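Local structure of glutathione S-transferase (Burkholderia xenovorans, 2DSA) at residues A[90-93]-A[94-97]; A[98-102]-A[103-107]; A[155-158]-A[159-163]. The protein binds glutathione and a ring-cleavage product of biphenyl breakdown, probably as a glutathione transferase, and reductively dechlorinates metabolites of polychlorinated biphenyls. One frame throughout, in Å; residues are numbered along the deposited sequence.

Contact 1: residues A[90-93]-A[94-97]; sequences ERYH and LQQW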
loop_
_atom_site.group_PDB
_atom_site.type_symbol
_atom_site.label_atom_id
_atom_site.label_comp_id
_atom_site.label_asym_id
_atom_site.label_seq_id
_atom_site.Cartn_x
_atom_site.Cartn_y
_atom_site.Cartn_z
ATOM N N GLU A 90 11.215 -4.339 -12.875
ATOM C CA GLU A 90 11.515 -3.181 -12.032
ATOM C C GLU A 90 10.279 -2.322 -11.699
ATOM O O GLU A 90 10.254 -1.651 -10.669
ATOM C CB GLU A 90 12.648 -2.338 -12.624
ATOM C CG GLU A 90 14.052 -2.961 -12.423
ATOM C CD GLU A 90 14.436 -3.137 -10.939
ATOM O OE1 GLU A 90 14.593 -4.293 -10.494
ATOM O OE2 GLU A 90 14.588 -2.121 -10.217
ATOM N N ARG A 91 9.250 -2.371 -12.545
ATOM C CA ARG A 91 7.975 -1.702 -12.208
ATOM C C ARG A 91 7.256 -2.388 -11.021
ATOM O O ARG A 91 6.702 -1.705 -10.157
ATOM C CB ARG A 91 7.075 -1.577 -13.448
ATOM C CG ARG A 91 5.742 -0.832 -13.227
ATOM C CD ARG A 91 5.884 0.526 -12.521
ATOM N NE ARG A 91 4.606 1.232 -12.486
ATOM C CZ ARG A 91 4.201 2.099 -13.411
ATOM N NH1 ARG A 91 4.979 2.378 -14.451
ATOM N NH2 ARG A 91 3.013 2.675 -13.308
ATOM N N TYR A 92 7.274 -3.722 -10.971
ATOM C CA TYR A 92 6.762 -4.462 -9.779
ATOM C C TYR A 92 7.574 -4.151 -8.532
ATOM O O TYR A 92 7.036 -3.980 -7.439
ATOM C CB TYR A 92 6.658 -5.974 -10.026
ATOM C CG TYR A 92 5.837 -6.292 -11.255
ATOM C CD1 TYR A 92 6.458 -6.661 -12.448
ATOM C CD2 TYR A 92 4.449 -6.169 -11.245
ATOM C CE1 TYR A 92 5.718 -6.918 -13.591
ATOM C CE2 TYR A 92 3.698 -6.432 -12.384
ATOM C CZ TYR A 92 4.344 -6.802 -13.554
ATOM O OH TYR A 92 3.618 -7.061 -14.688
ATOM N N HIS A 93 8.878 -4.049 -8.727
ATOM C CA HIS A 93 9.795 -3.624 -7.692
ATOM C C HIS A 93 9.484 -2.191 -7.166
ATOM O O HIS A 93 9.575 -1.934 -5.965
ATOM C CB HIS A 93 11.231 -3.763 -8.217
ATOM C CG HIS A 93 12.282 -3.723 -7.150
ATOM N ND1 HIS A 93 13.610 -3.458 -7.426
ATOM C CD2 HIS A 93 12.206 -3.906 -5.811
ATOM C CE1 HIS A 93 14.303 -3.479 -6.302
ATOM N NE2 HIS A 93 13.475 -3.746 -5.307
ATOM N N LEU A 94 9.103 -1.272 -8.057
ATOM C CA LEU A 94 8.589 0.036 -7.625
ATOM C C LEU A 94 7.306 -0.086 -6.754
ATOM O O LEU A 94 7.163 0.611 -5.737
ATOM C CB LEU A 94 8.314 0.942 -8.839
ATOM C CG LEU A 94 7.647 2.293 -8.544
ATOM C CD1 LEU A 94 8.691 3.286 -8.157
ATOM C CD2 LEU A 94 6.875 2.827 -9.750
ATOM N N GLN A 95 6.385 -0.953 -7.169
ATOM C CA GLN A 95 5.122 -1.159 -6.455
ATOM C C GLN A 95 5.336 -1.787 -5.079
ATOM O O GLN A 95 4.587 -1.502 -4.128
ATOM C CB GLN A 95 4.174 -2.029 -7.295
ATOM C CG GLN A 95 3.789 -1.326 -8.581
ATOM C CD GLN A 95 3.160 -2.215 -9.613
ATOM O OE1 GLN A 95 3.258 -3.452 -9.566
ATOM N NE2 GLN A 95 2.526 -1.586 -10.585
ATOM N N GLN A 96 6.336 -2.667 -5.007
ATOM C CA GLN A 96 6.822 -3.211 -3.744
ATOM C C GLN A 96 7.258 -2.075 -2.837
ATOM O O GLN A 96 6.756 -1.952 -1.734
ATOM C CB GLN A 96 8.000 -4.167 -3.998
ATOM C CG GLN A 96 8.713 -4.618 -2.718
ATOM C CD GLN A 96 10.021 -5.344 -3.011
ATOM O OE1 GLN A 96 11.087 -4.929 -2.553
ATOM N NE2 GLN A 96 9.950 -6.389 -3.827
ATOM N N TRP A 97 8.181 -1.234 -3.315
ATOM C CA TRP A 97 8.654 -0.107 -2.522
ATOM C C TRP A 97 7.557 0.875 -2.150
ATOM O O TRP A 97 7.503 1.317 -0.989
ATOM C CB TRP A 97 9.866 0.582 -3.144
ATOM C CG TRP A 97 11.133 -0.112 -2.752
ATOM C CD1 TRP A 97 11.971 -0.822 -3.573
ATOM C CD2 TRP A 97 11.680 -0.219 -1.425
ATOM N NE1 TRP A 97 13.013 -1.341 -2.839
ATOM C CE2 TRP A 97 12.858 -0.993 -1.521
ATOM C CE3 TRP A 97 11.302 0.286 -0.169
ATOM C CZ2 TRP A 97 13.665 -1.287 -0.404
ATOM C CZ3 TRP A 97 12.108 0.004 0.945
ATOM C CH2 TRP A 97 13.273 -0.781 0.814
#
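His-93 meets Trp-97 one helical turn on because its CG stands anti to the backbone N (chi1 -164°), which brings the imidazole beside the indole of Trp-97, the two running in the same direction. The two rings are neither stacked nor edge-to-face: the imidazole and the five-membered indole ring have centroids 5.1 Å apart and planes at 45°. His-93 NE2 lies at the indole edge, 3.5 Å from Trp-97 NE1. At the other nitrogen, His-93 ND1 donates to Glu-90 OE2 at 3.2 Å, on the syn side but tilted well out of the carboxylate plane, though close to the imidazole plane; a longer, weak bond goes to OE1. Arg-91, bent at chi2 (50°), lays its CD 3.7 Å from Leu-94 CD2, the two chains side by side, and its guanidinium stands nearly perpendicular to the Gln-95 amide. Gln-71 OE1 takes hydrogen bonds from both Arg-91 NE and Gln-95 NE2, and Arg-91 NH1 reaches Pro-84 O and the carboxylate of Asp-75. Gln-95 OE1 approaches the Tyr-92 ring obliquely, 3.4 Å from CD2, while Tyr-92 OH bonds to Asp-75 of the second subunit. The underlying backbone keeps i to i+4 bonds, including Trp-97 N to His-93 O at 3.1 Å. The Glu-90 carboxylate helps to set the rotation of the imidazole and would probably raise its proton affinity.

Contact 2: residues A[98-102]-A[103-107]; sequences LNFIS and SELHK. With GSH (glutathione), chain E; GSH (glutathione), chain G; HPX ((2Z,4E)-2-hydroxy-6-oxo-6-phenylhexa-2,4-dienoic acid), chain F.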
loop_
_atom_site.group_PDB
_atom_site.type_symbol
_atom_site.label_atom_id
_atom_site.label_comp_id
_atom_site.label_asym_id
_atom_site.label_seq_id
_atom_site.Cartn_x
_atom_site.Cartn_y
_atom_site.Cartn_z
ATOM N N LEU A 98 6.662 1.180 -3.099
ATOM C CA LEU A 98 5.532 2.076 -2.817
ATOM C C LEU A 98 4.596 1.515 -1.734
ATOM O O LEU A 98 4.146 2.252 -0.875
ATOM C CB LEU A 98 4.733 2.405 -4.087
ATOM C CG LEU A 98 5.358 3.282 -5.181
ATOM C CD1 LEU A 98 4.400 3.372 -6.373
ATOM C CD2 LEU A 98 5.695 4.687 -4.653
ATOM N N ASN A 99 4.290 0.218 -1.795
ATOM C CA ASN A 99 3.445 -0.378 -0.772
ATOM C C ASN A 99 4.128 -0.461 0.599
ATOM O O ASN A 99 3.464 -0.298 1.624
ATOM C CB ASN A 99 2.932 -1.763 -1.179
ATOM C CG ASN A 99 1.733 -2.176 -0.370
ATOM O OD1 ASN A 99 0.645 -1.674 -0.597
ATOM N ND2 ASN A 99 1.930 -3.073 0.617
ATOM N N PHE A 100 5.436 -0.745 0.595
ATOM C CA PHE A 100 6.284 -0.656 1.782
ATOM C C PHE A 100 6.252 0.718 2.455
ATOM O O PHE A 100 6.044 0.822 3.671
ATOM C CB PHE A 100 7.734 -1.028 1.459
ATOM C CG PHE A 100 8.633 -1.058 2.673
ATOM C CD1 PHE A 100 8.831 -2.247 3.380
ATOM C CD2 PHE A 100 9.276 0.107 3.123
ATOM C CE1 PHE A 100 9.651 -2.284 4.497
ATOM C CE2 PHE A 100 10.098 0.084 4.237
ATOM C CZ PHE A 100 10.295 -1.111 4.929
ATOM N N ILE A 101 6.463 1.772 1.676
ATOM C CA ILE A 101 6.463 3.116 2.242
ATOM C C ILE A 101 5.101 3.414 2.865
ATOM O O ILE A 101 5.015 3.939 3.978
ATOM C CB ILE A 101 6.909 4.194 1.222
ATOM C CG1 ILE A 101 8.346 3.934 0.782
ATOM C CG2 ILE A 101 6.804 5.586 1.834
ATOM C CD1 ILE A 101 8.698 4.436 -0.602
ATOM N N SER A 102 4.045 3.042 2.158
ATOM C CA SER A 102 2.678 3.304 2.599
ATOM C C SER A 102 2.261 2.532 3.869
ATOM O O SER A 102 1.757 3.128 4.824
ATOM C CB SER A 102 1.709 2.997 1.455
ATOM O OG SER A 102 0.373 2.957 1.911
ATOM N N SER A 103 2.456 1.213 3.852
ATOM C CA SER A 103 1.943 0.338 4.915
ATOM C C SER A 103 2.918 0.192 6.089
ATOM O O SER A 103 2.489 0.002 7.231
ATOM C CB SER A 103 1.605 -1.042 4.363
ATOM O OG SER A 103 2.787 -1.710 3.921
ATOM N N GLU A 104 4.214 0.287 5.800
ATOM C CA GLU A 104 5.258 0.013 6.777
ATOM C C GLU A 104 5.882 1.276 7.360
ATOM O O GLU A 104 6.504 1.220 8.420
ATOM C CB GLU A 104 6.356 -0.882 6.172
ATOM C CG GLU A 104 5.858 -2.260 5.613
ATOM C CD GLU A 104 5.192 -3.142 6.671
ATOM O OE1 GLU A 104 4.270 -3.918 6.330
ATOM O OE2 GLU A 104 5.584 -3.050 7.857
ATOM N N LEU A 105 5.748 2.405 6.669
ATOM C CA LEU A 105 6.353 3.642 7.148
ATOM C C LEU A 105 5.288 4.688 7.459
ATOM O O LEU A 105 5.079 5.050 8.620
ATOM C CB LEU A 105 7.395 4.175 6.157
ATOM C CG LEU A 105 8.697 3.405 5.933
ATOM C CD1 LEU A 105 9.577 4.147 4.925
ATOM C CD2 LEU A 105 9.473 3.174 7.255
ATOM N N HIS A 106 4.592 5.134 6.414
ATOM C CA HIS A 106 3.551 6.168 6.498
ATOM C C HIS A 106 2.528 5.846 7.587
ATOM O O HIS A 106 2.261 6.677 8.442
ATOM C CB HIS A 106 2.885 6.320 5.112
ATOM C CG HIS A 106 1.739 7.291 5.055
ATOM N ND1 HIS A 106 1.264 7.794 3.859
ATOM C CD2 HIS A 106 0.959 7.835 6.024
ATOM C CE1 HIS A 106 0.252 8.607 4.095
ATOM N NE2 HIS A 106 0.050 8.655 5.401
ATOM N N LYS A 107 1.968 4.643 7.553
ATOM C CA LYS A 107 0.910 4.261 8.485
ATOM C C LYS A 107 1.355 4.163 9.950
ATOM O O LYS A 107 0.508 4.193 10.856
ATOM C CB LYS A 107 0.231 2.963 8.037
ATOM C CG LYS A 107 -0.779 3.182 6.924
ATOM C CD LYS A 107 -2.001 3.931 7.428
ATOM C CE LYS A 107 -2.515 4.918 6.397
ATOM N NZ LYS A 107 -3.802 5.523 6.850
HETATM N N1 GSH E . -4.258 5.200 2.439
HETATM C CA1 GSH E . -4.108 6.639 2.188
HETATM C C1 GSH E . -3.092 6.893 1.108
HETATM O O11 GSH E . -2.059 6.184 1.037
HETATM O O12 GSH E . -3.253 7.830 0.283
HETATM C CB1 GSH E . -3.662 7.421 3.418
HETATM C CG1 GSH E . -3.720 8.933 3.148
HETATM C CD1 GSH E . -3.570 9.689 4.439
HETATM O OE1 GSH E . -3.362 8.942 5.593
HETATM N N2 GSH E . -3.635 11.024 4.413
HETATM C CA2 GSH E . -3.555 11.880 5.586
HETATM C C2 GSH E . -4.840 12.601 5.839
HETATM O O2 GSH E . -5.505 13.245 4.799
HETATM C CB2 GSH E . -2.452 12.930 5.447
HETATM S SG2 GSH E . -0.840 12.134 5.319
HETATM N N3 GSH E . -5.304 12.603 7.073
HETATM C CA3 GSH E . -6.411 11.740 7.460
HETATM C C3 GSH E . -7.558 12.624 7.819
HETATM O O31 GSH E . -7.436 13.848 7.584
HETATM O O32 GSH E . -8.604 12.164 8.332
HETATM N N1 GSH G . 3.394 -4.726 3.983
HETATM C CA1 GSH G . 3.462 -6.170 3.911
HETATM C C1 GSH G . 2.662 -6.623 2.734
HETATM O O11 GSH G . 3.050 -7.610 2.093
HETATM O O12 GSH G . 1.597 -6.032 2.401
HETATM C CB1 GSH G . 2.863 -6.783 5.169
HETATM C CG1 GSH G . 3.028 -8.299 5.210
HETATM C CD1 GSH G . 2.462 -8.853 6.498
HETATM O OE1 GSH G . 1.813 -8.003 7.406
HETATM N N2 GSH G . 2.582 -10.169 6.709
HETATM C CA2 GSH G . 2.228 -10.807 7.969
HETATM C C2 GSH G . 3.434 -11.486 8.565
HETATM O O2 GSH G . 4.324 -12.228 7.764
HETATM C CB2 GSH G . 1.143 -11.863 7.770
HETATM S SG2 GSH G . -0.489 -11.260 7.246
HETATM N N3 GSH G . 3.625 -11.361 9.873
HETATM C CA3 GSH G . 4.261 -10.183 10.433
HETATM C C3 GSH G . 5.699 -10.396 10.809
HETATM O O31 GSH G . 6.549 -9.500 10.569
HETATM O O32 GSH G . 6.040 -11.463 11.373
HETATM C CB3 HPX F . 3.211 18.956 8.198
HETATM C CB4 HPX F . 4.333 18.389 8.798
HETATM C CB5 HPX F . 4.324 17.039 9.158
HETATM C CB6 HPX F . 3.194 16.265 8.907
HETATM C CB1 HPX F . 2.076 16.831 8.308
HETATM C CB2 HPX F . 2.085 18.177 7.955
HETATM C CA6 HPX F . 0.853 16.006 8.049
HETATM O OA4 HPX F . -0.226 16.566 7.924
HETATM C CA5 HPX F . 0.918 14.536 7.950
HETATM C CA4 HPX F . -0.057 13.844 8.525
HETATM C CA3 HPX F . -0.099 12.375 8.470
HETATM C CA2 HPX F . -1.217 11.698 8.765
HETATM O OA3 HPX F . -2.349 12.282 9.141
HETATM C CA1 HPX F . -1.200 10.259 8.673
HETATM O OA2 HPX F . -2.285 9.641 8.728
HETATM O OA1 HPX F . -0.098 9.697 8.529
#
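Ser-103 grips the carbonyl of Asn-99 twice: its N donates to Asn-99 O at 2.9 Å and its OG to the same oxygen at 2.8 Å, from opposite faces of the carbonyl plane. The hydroxyl gets there by sitting between its own backbone N and carbonyl carbon (chi1 66°). Glu-104 OE1 accepts from N1 of the chain G glutathione at 2.6 Å and also pairs with Lys-107 of the second subunit. Asn-99 ND2 bonds to Glu-65 of that subunit. One helix thus serves two glutathione sites, and the dimer interface runs along it, in the all-helical C-terminal domain of the glutathione transferase fold. At 103-106 the helix widens into a pi-type turn, where His-106 N reaches Ile-101 O at 2.7 Å, nearly straight on. His-106 presents its ring edge to the bound dienoate, CD2 lying 3.3 Å from HPX OA1, and NE2 comes within 3.4 Å of OE1 of the chain E glutathione; its ND1 is held by Tyr-157 OH. Farther out, Glu-104 CB sits squarely over one face of the Phe-100 ring, 3.9 Å from the centroid, in a CH-pi contact. Leu-105 CG touches Phe-100 CE2 obliquely at 4.0 Å, and helix 119-139 packs against both residues.

Contact 3: residues A[155-158]-A[159-163]; sequences DIYL and FVVLG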
loop_
_atom_site.group_PDB
_atom_site.type_symbol
_atom_site.label_atom_id
_atom_site.label_comp_id
_atom_site.label_asym_id
_atom_site.label_seq_id
_atom_site.Cartn_x
_atom_site.Cartn_y
_atom_site.Cartn_z
ATOM N N ASP A 155 11.120 7.133 -4.354
ATOM C CA ASP A 155 12.050 8.016 -3.667
ATOM C C ASP A 155 11.380 9.299 -3.222
ATOM O O ASP A 155 11.692 9.828 -2.149
ATOM C CB ASP A 155 13.228 8.344 -4.581
ATOM C CG ASP A 155 14.018 7.119 -4.969
ATOM O OD1 ASP A 155 14.074 6.801 -6.186
ATOM O OD2 ASP A 155 14.573 6.462 -4.057
ATOM N N ILE A 156 10.473 9.801 -4.053
ATOM C CA ILE A 156 9.706 11.001 -3.733
ATOM C C ILE A 156 8.784 10.730 -2.547
ATOM O O ILE A 156 8.718 11.521 -1.617
ATOM C CB ILE A 156 8.888 11.507 -4.961
ATOM C CG1 ILE A 156 9.832 11.983 -6.066
ATOM C CG2 ILE A 156 7.951 12.619 -4.557
ATOM C CD1 ILE A 156 9.194 12.056 -7.455
ATOM N N TYR A 157 8.090 9.594 -2.579
ATOM C CA TYR A 157 7.220 9.220 -1.484
ATOM C C TYR A 157 8.058 9.071 -0.203
ATOM O O TYR A 157 7.713 9.645 0.830
ATOM C CB TYR A 157 6.459 7.942 -1.835
ATOM C CG TYR A 157 5.324 7.560 -0.912
ATOM C CD1 TYR A 157 4.781 8.474 -0.008
ATOM C CD2 TYR A 157 4.759 6.290 -0.978
ATOM C CE1 TYR A 157 3.734 8.123 0.824
ATOM C CE2 TYR A 157 3.702 5.929 -0.151
ATOM C CZ TYR A 157 3.203 6.849 0.750
ATOM O OH TYR A 157 2.166 6.513 1.571
ATOM N N LEU A 158 9.158 8.323 -0.279
ATOM C CA LEU A 158 10.051 8.143 0.890
ATOM C C LEU A 158 10.534 9.471 1.473
ATOM O O LEU A 158 10.462 9.694 2.690
ATOM C CB LEU A 158 11.250 7.248 0.547
ATOM C CG LEU A 158 12.278 6.986 1.665
ATOM C CD1 LEU A 158 11.634 6.329 2.900
ATOM C CD2 LEU A 158 13.402 6.119 1.130
ATOM N N PHE A 159 10.998 10.357 0.600
ATOM C CA PHE A 159 11.461 11.679 1.007
ATOM C C PHE A 159 10.420 12.458 1.819
ATOM O O PHE A 159 10.761 13.142 2.793
ATOM C CB PHE A 159 11.884 12.476 -0.231
ATOM C CG PHE A 159 12.181 13.913 0.052
ATOM C CD1 PHE A 159 13.466 14.312 0.425
ATOM C CD2 PHE A 159 11.173 14.882 -0.052
ATOM C CE1 PHE A 159 13.737 15.641 0.699
ATOM C CE2 PHE A 159 11.445 16.218 0.210
ATOM C CZ PHE A 159 12.717 16.598 0.580
ATOM N N VAL A 160 9.152 12.346 1.432
ATOM C CA VAL A 160 8.086 13.085 2.103
ATOM C C VAL A 160 7.810 12.538 3.517
ATOM O O VAL A 160 7.711 13.305 4.480
ATOM C CB VAL A 160 6.802 13.124 1.249
ATOM C CG1 VAL A 160 5.590 13.611 2.071
ATOM C CG2 VAL A 160 7.019 14.005 -0.002
ATOM N N VAL A 161 7.671 11.219 3.617
ATOM C CA VAL A 161 7.509 10.535 4.893
ATOM C C VAL A 161 8.714 10.820 5.805
ATOM O O VAL A 161 8.532 11.162 6.957
ATOM C CB VAL A 161 7.265 8.999 4.705
ATOM C CG1 VAL A 161 7.263 8.262 6.057
ATOM C CG2 VAL A 161 5.941 8.730 3.954
ATOM N N LEU A 162 9.933 10.706 5.287
ATOM C CA LEU A 162 11.124 11.049 6.087
ATOM C C LEU A 162 11.099 12.476 6.643
ATOM O O LEU A 162 11.534 12.713 7.775
ATOM C CB LEU A 162 12.425 10.780 5.338
ATOM C CG LEU A 162 12.812 9.323 5.062
ATOM C CD1 LEU A 162 14.132 9.282 4.285
ATOM C CD2 LEU A 162 12.878 8.472 6.341
ATOM N N GLY A 163 10.575 13.411 5.849
ATOM C CA GLY A 163 10.438 14.804 6.254
ATOM C C GLY A 163 9.569 15.011 7.483
ATOM O O GLY A 163 9.678 16.026 8.167
#
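Tyr-157 to Val-161 and Leu-158 to Leu-162 are the side-chain meetings of this local contact between successive turns of helix 153-163, a buried helix of the C-terminal domain. The backbone carries regular i to i+4 hydrogen bonding, from Phe-159 N to Asp-155 O, from Val-161 N to Tyr-157 O, and from Leu-162 N to Leu-158 O at 2.8 Å. Val-160 N bonds to Ile-156 O and, weakly, to Tyr-157 O. Between side chains the contact is apolar. Tyr-157 has its CG opposite the backbone N (chi1 -169°); the ring stands out from the helix, and its CD1/CE1 side passes Val-161 CG2, with CE1 at 3.9 Å. That methyl approaches the ring obliquely. On another flank, Leu-158 slants across Leu-162, its CD1 3.9 Å from Leu-162 CG. Leu-162 CG also rests 3.4 Å from Leu-158 O, the carbonyl that accepts its own N-H. Val-160 CG2 lies at a similar 3.4 Å from Ile-156 O. Phe-159 touches the preceding turn through CB, 3.3 Å from Asp-155 O, while its ring leads away. The buried polar ends are satisfied by partners outside these two turns. The Tyr-157 hydroxyl reaches the histidine of helix 89-109, and as a second-shell group it probably helps to orient the imidazole that lines the glutathione and dienoate pockets. Asp-155 accepts through OD1 from Ser-152 N and through OD2 from Leu-146 N, tying the preceding loop to the helix. Around the contact, helix 89-109 receives Tyr-157 on Ile-101 and Ser-102, and Val-161 on Phe-109; helix 12-21 of the thioredoxin-like domain meets Ile-156 and Val-160 through Ile-16; and helix 176-186 packs on Leu-158 and Phe-159 through Phe-181 and Val-185.

Overall arrangement
From the N terminus, the thioredoxin-like domain comes first, and contacts 1 and 2 then follow directly on one another along helix 89-109, their centres 13 Å apart. Contact 3 comes later, in helix 153-163. All three are local and in series: each spans only neighbouring turns, so none closes a long loop, and none nests or crosses. Contacts 1 and 2 both touch the second subunit, whereas contact 3 lies inside its own. Contact 3 meets contact 2 through Leu-105 CD1 and Leu-158 CD1, 3.6 Å apart, and through the Tyr-157 side chain. It stays clear of contact 1, about 6 Å away at the nearest atoms. Together they join dimer interface, ligand pockets and helical core.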